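Local coordinates for tropomodulin (PDB 1PGV), which probably caps the pointed end of actin filaments, blocking their growth and shortening there, and is represented here by its C-terminal domain, at residues A[27-35]-A[46-54]. Residues are numbered along the deposited sequence; the frame is centred on the assembly and turned at random.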
loop_
_atom_site.group_PDB
_atom_site.type_symbol
_atom_site.label_atom_id
_atom_site.label_comp_id
_atom_site.label_asym_id
_atom_site.label_seq_id
_atom_site.Cartn_x
_atom_site.Cartn_y
_atom_site.Cartn_z
ATOM N N THR A 27 10.608 10.948 12.993
ATOM C CA THR A 27 10.469 11.504 11.617
ATOM C C THR A 27 9.914 12.923 11.643
ATOM O O THR A 27 9.082 13.264 12.484
ATOM C CB THR A 27 9.542 10.619 10.752
ATOM O OG1 THR A 27 10.135 9.325 10.590
ATOM C CG2 THR A 27 9.321 11.248 9.383
ATOM N N ASP A 28 10.385 13.747 10.714
ATOM C CA ASP A 28 9.953 15.135 10.617
ATOM C C ASP A 28 8.832 15.244 9.584
ATOM O O ASP A 28 9.086 15.539 8.416
ATOM C CB ASP A 28 11.132 16.009 10.190
ATOM C CG ASP A 28 10.837 17.488 10.308
ATOM O OD1 ASP A 28 9.693 17.898 10.015
ATOM O OD2 ASP A 28 11.761 18.243 10.683
ATOM N N VAL A 29 7.595 15.014 10.020
ATOM C CA VAL A 29 6.444 15.074 9.122
ATOM C C VAL A 29 6.421 16.352 8.292
ATOM O O VAL A 29 6.212 16.313 7.079
ATOM C CB VAL A 29 5.113 14.979 9.906
ATOM C CG1 VAL A 29 3.937 15.082 8.947
ATOM C CG2 VAL A 29 5.057 13.672 10.675
ATOM N N GLU A 30 6.642 17.484 8.951
ATOM C CA GLU A 30 6.632 18.773 8.276
ATOM C C GLU A 30 7.673 18.835 7.157
ATOM O O GLU A 30 7.380 19.286 6.049
ATOM C CB GLU A 30 6.888 19.888 9.292
ATOM C CG GLU A 30 6.213 21.200 8.953
ATOM C CD GLU A 30 4.714 21.044 8.756
ATOM O OE1 GLU A 30 4.070 20.355 9.579
ATOM O OE2 GLU A 30 4.180 21.617 7.782
ATOM N N SER A 31 8.887 18.383 7.450
ATOM C CA SER A 31 9.954 18.395 6.456
ATOM C C SER A 31 9.613 17.463 5.294
ATOM O O SER A 31 9.817 17.809 4.131
ATOM C CB SER A 31 11.280 17.968 7.090
ATOM O OG SER A 31 12.319 17.975 6.127
ATOM N N CYS A 32 9.089 16.284 5.616
ATOM C CA CYS A 32 8.712 15.315 4.591
ATOM C C CYS A 32 7.674 15.917 3.648
ATOM O O CYS A 32 7.765 15.762 2.430
ATOM C CB CYS A 32 8.155 14.044 5.238
ATOM S SG CYS A 32 9.400 12.996 6.031
ATOM N N ILE A 33 6.690 16.607 4.215
ATOM C CA ILE A 33 5.652 17.237 3.410
ATOM C C ILE A 33 6.276 18.199 2.407
ATOM O O ILE A 33 6.013 18.116 1.208
ATOM C CB ILE A 33 4.650 18.016 4.296
ATOM C CG1 ILE A 33 3.788 17.030 5.091
ATOM C CG2 ILE A 33 3.781 18.925 3.430
ATOM C CD1 ILE A 33 2.835 17.688 6.069
ATOM N N ASN A 34 7.110 19.109 2.899
ATOM C CA ASN A 34 7.757 20.080 2.024
ATOM C C ASN A 34 8.634 19.421 0.966
ATOM O O ASN A 34 8.598 19.807 -0.199
ATOM C CB ASN A 34 8.598 21.067 2.842
ATOM C CG ASN A 34 7.748 22.018 3.663
ATOM O OD1 ASN A 34 6.814 22.635 3.148
ATOM N ND2 ASN A 34 8.072 22.146 4.946
ATOM N N ARG A 35 9.420 18.427 1.370
ATOM C CA ARG A 35 10.305 17.742 0.434
ATOM C C ARG A 35 9.557 16.945 -0.632
ATOM O O ARG A 35 9.915 16.988 -1.806
ATOM C CB ARG A 35 11.270 16.830 1.197
ATOM C CG ARG A 35 12.260 17.597 2.069
ATOM C CD ARG A 35 13.196 16.657 2.803
ATOM N NE ARG A 35 14.066 15.922 1.886
ATOM C CZ ARG A 35 14.816 14.886 2.246
ATOM N NH1 ARG A 35 14.800 14.461 3.504
ATOM N NH2 ARG A 35 15.580 14.272 1.350
ATOM N N VAL A 46 9.665 7.281 3.700
ATOM C CA VAL A 46 8.952 8.097 4.669
ATOM C C VAL A 46 8.293 7.094 5.598
ATOM O O VAL A 46 7.461 6.294 5.173
ATOM C CB VAL A 46 7.869 8.970 4.001
ATOM C CG1 VAL A 46 7.079 9.718 5.065
ATOM C CG2 VAL A 46 8.510 9.950 3.043
ATOM N N ASN A 47 8.680 7.126 6.867
ATOM C CA ASN A 47 8.142 6.198 7.844
ATOM C C ASN A 47 7.594 6.955 9.044
ATOM O O ASN A 47 8.358 7.555 9.802
ATOM C CB ASN A 47 9.247 5.242 8.306
ATOM C CG ASN A 47 8.725 4.108 9.161
ATOM O OD1 ASN A 47 7.869 4.303 10.027
ATOM N ND2 ASN A 47 9.251 2.910 8.934
ATOM N N ILE A 48 6.273 6.942 9.215
ATOM C CA ILE A 48 5.671 7.618 10.358
ATOM C C ILE A 48 4.965 6.607 11.251
ATOM O O ILE A 48 3.987 6.931 11.930
ATOM C CB ILE A 48 4.663 8.707 9.926
ATOM C CG1 ILE A 48 3.495 8.080 9.160
ATOM C CG2 ILE A 48 5.371 9.756 9.083
ATOM C CD1 ILE A 48 2.401 9.077 8.805
ATOM N N ASN A 49 5.469 5.377 11.246
ATOM C CA ASN A 49 4.895 4.317 12.063
ATOM C C ASN A 49 4.820 4.743 13.526
ATOM O O ASN A 49 5.751 5.354 14.050
ATOM C CB ASN A 49 5.735 3.036 11.965
ATOM C CG ASN A 49 5.612 2.345 10.615
ATOM O OD1 ASN A 49 4.769 2.703 9.793
ATOM N ND2 ASN A 49 6.449 1.339 10.390
ATOM N N ASN A 50 3.698 4.425 14.170
ATOM C CA ASN A 50 3.481 4.729 15.581
ATOM C C ASN A 50 3.313 6.202 15.945
ATOM O O ASN A 50 3.271 6.543 17.125
ATOM C CB ASN A 50 4.615 4.133 16.414
ATOM C CG ASN A 50 4.890 2.690 16.063
ATOM O OD1 ASN A 50 4.005 1.836 16.147
ATOM N ND2 ASN A 50 6.125 2.405 15.661
ATOM N N MET A 51 3.211 7.072 14.946
ATOM C CA MET A 51 3.036 8.496 15.210
ATOM C C MET A 51 1.551 8.863 15.244
ATOM O O MET A 51 1.010 9.411 14.284
ATOM C CB MET A 51 3.767 9.324 14.146
ATOM C CG MET A 51 5.281 9.156 14.181
ATOM S SD MET A 51 6.160 10.199 12.996
ATOM C CE MET A 51 6.324 11.721 13.934
ATOM N N LYS A 52 0.899 8.556 16.361
ATOM C CA LYS A 52 -0.525 8.835 16.531
ATOM C C LYS A 52 -0.791 10.285 16.928
ATOM O O LYS A 52 -1.930 10.752 16.883
ATOM C CB LYS A 52 -1.107 7.897 17.589
ATOM C CG LYS A 52 -0.979 6.426 17.237
ATOM C CD LYS A 52 -1.472 5.534 18.360
ATOM C CE LYS A 52 -1.470 4.076 17.934
ATOM N NZ LYS A 52 -1.939 3.162 19.012
ATOM N N ARG A 53 0.270 10.988 17.313
ATOM C CA ARG A 53 0.187 12.384 17.732
ATOM C C ARG A 53 -0.142 13.317 16.571
ATOM O O ARG A 53 -0.905 14.270 16.725
ATOM C CB ARG A 53 1.521 12.823 18.338
ATOM C CG ARG A 53 2.672 12.724 17.345
ATOM C CD ARG A 53 3.726 13.795 17.570
ATOM N NE ARG A 53 4.657 13.861 16.443
ATOM C CZ ARG A 53 5.655 14.733 16.341
ATOM N NH1 ARG A 53 5.863 15.622 17.304
ATOM N NH2 ARG A 53 6.444 14.720 15.273
ATOM N N VAL A 54 0.452 13.044 15.416
ATOM C CA VAL A 54 0.250 13.867 14.232
ATOM C C VAL A 54 -1.222 14.130 13.946
ATOM O O VAL A 54 -2.036 13.204 13.923
ATOM C CB VAL A 54 0.890 13.211 12.990
ATOM C CG1 VAL A 54 0.757 14.131 11.786
ATOM C CG2 VAL A 54 2.352 12.898 13.267
HETATM O O HOH W 1 10.893 8.593 7.772
#
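Thr27 meets the end of strand 45-47 with every atom of its side chain. Its CB sits 3.4 Å from Asn47 O and 4.1 Å from Met51 SD. Beyond CB the two branches part: CG2, anti to the backbone N, turns its methyl to Ile48 CG2, while OG1, beside that N, donates to Asn47 O at 2.6 Å. The hydroxyl approaches that oxygen at a C=O...O angle of 159°, tilted 19° from the carbonyl plane. A water donates to Thr27 OG1 and accepts from Asn47 N, so the hydroxyl holds Asn47 O directly and Asn47 N through the water, on an edge strand of the five-stranded parallel sheet. A beta-branched threonine suits the spot, pairing one polar and one apolar arm. This is the N-terminal edge of a leucine-rich-repeat-like domain, in which parallel strands alternate with helices; helix 29-37 flanks the first strand, whose other edge pairs with strand 74-76. Two residues on, Val29 CG2 meets Val54 CG2 tip to tip at 3.8 Å and also packs against the methyls of Ile48 and Met51. Valine's short, beta-branched chains present these methyls directly to each other, and Val54 continues the apolar layer onto Ile59 of helix 56-66. Met51 closes the type II turn from Ile48; its unbranched chain runs past Val29 in the opposite direction and bends at chi3 (86°), carrying CE to 3.5 Å from Thr27 O. One helical turn on from Val29, Cys32 SG rests 4.1 Å from Val46 CG1, a small thiol against a buried methyl.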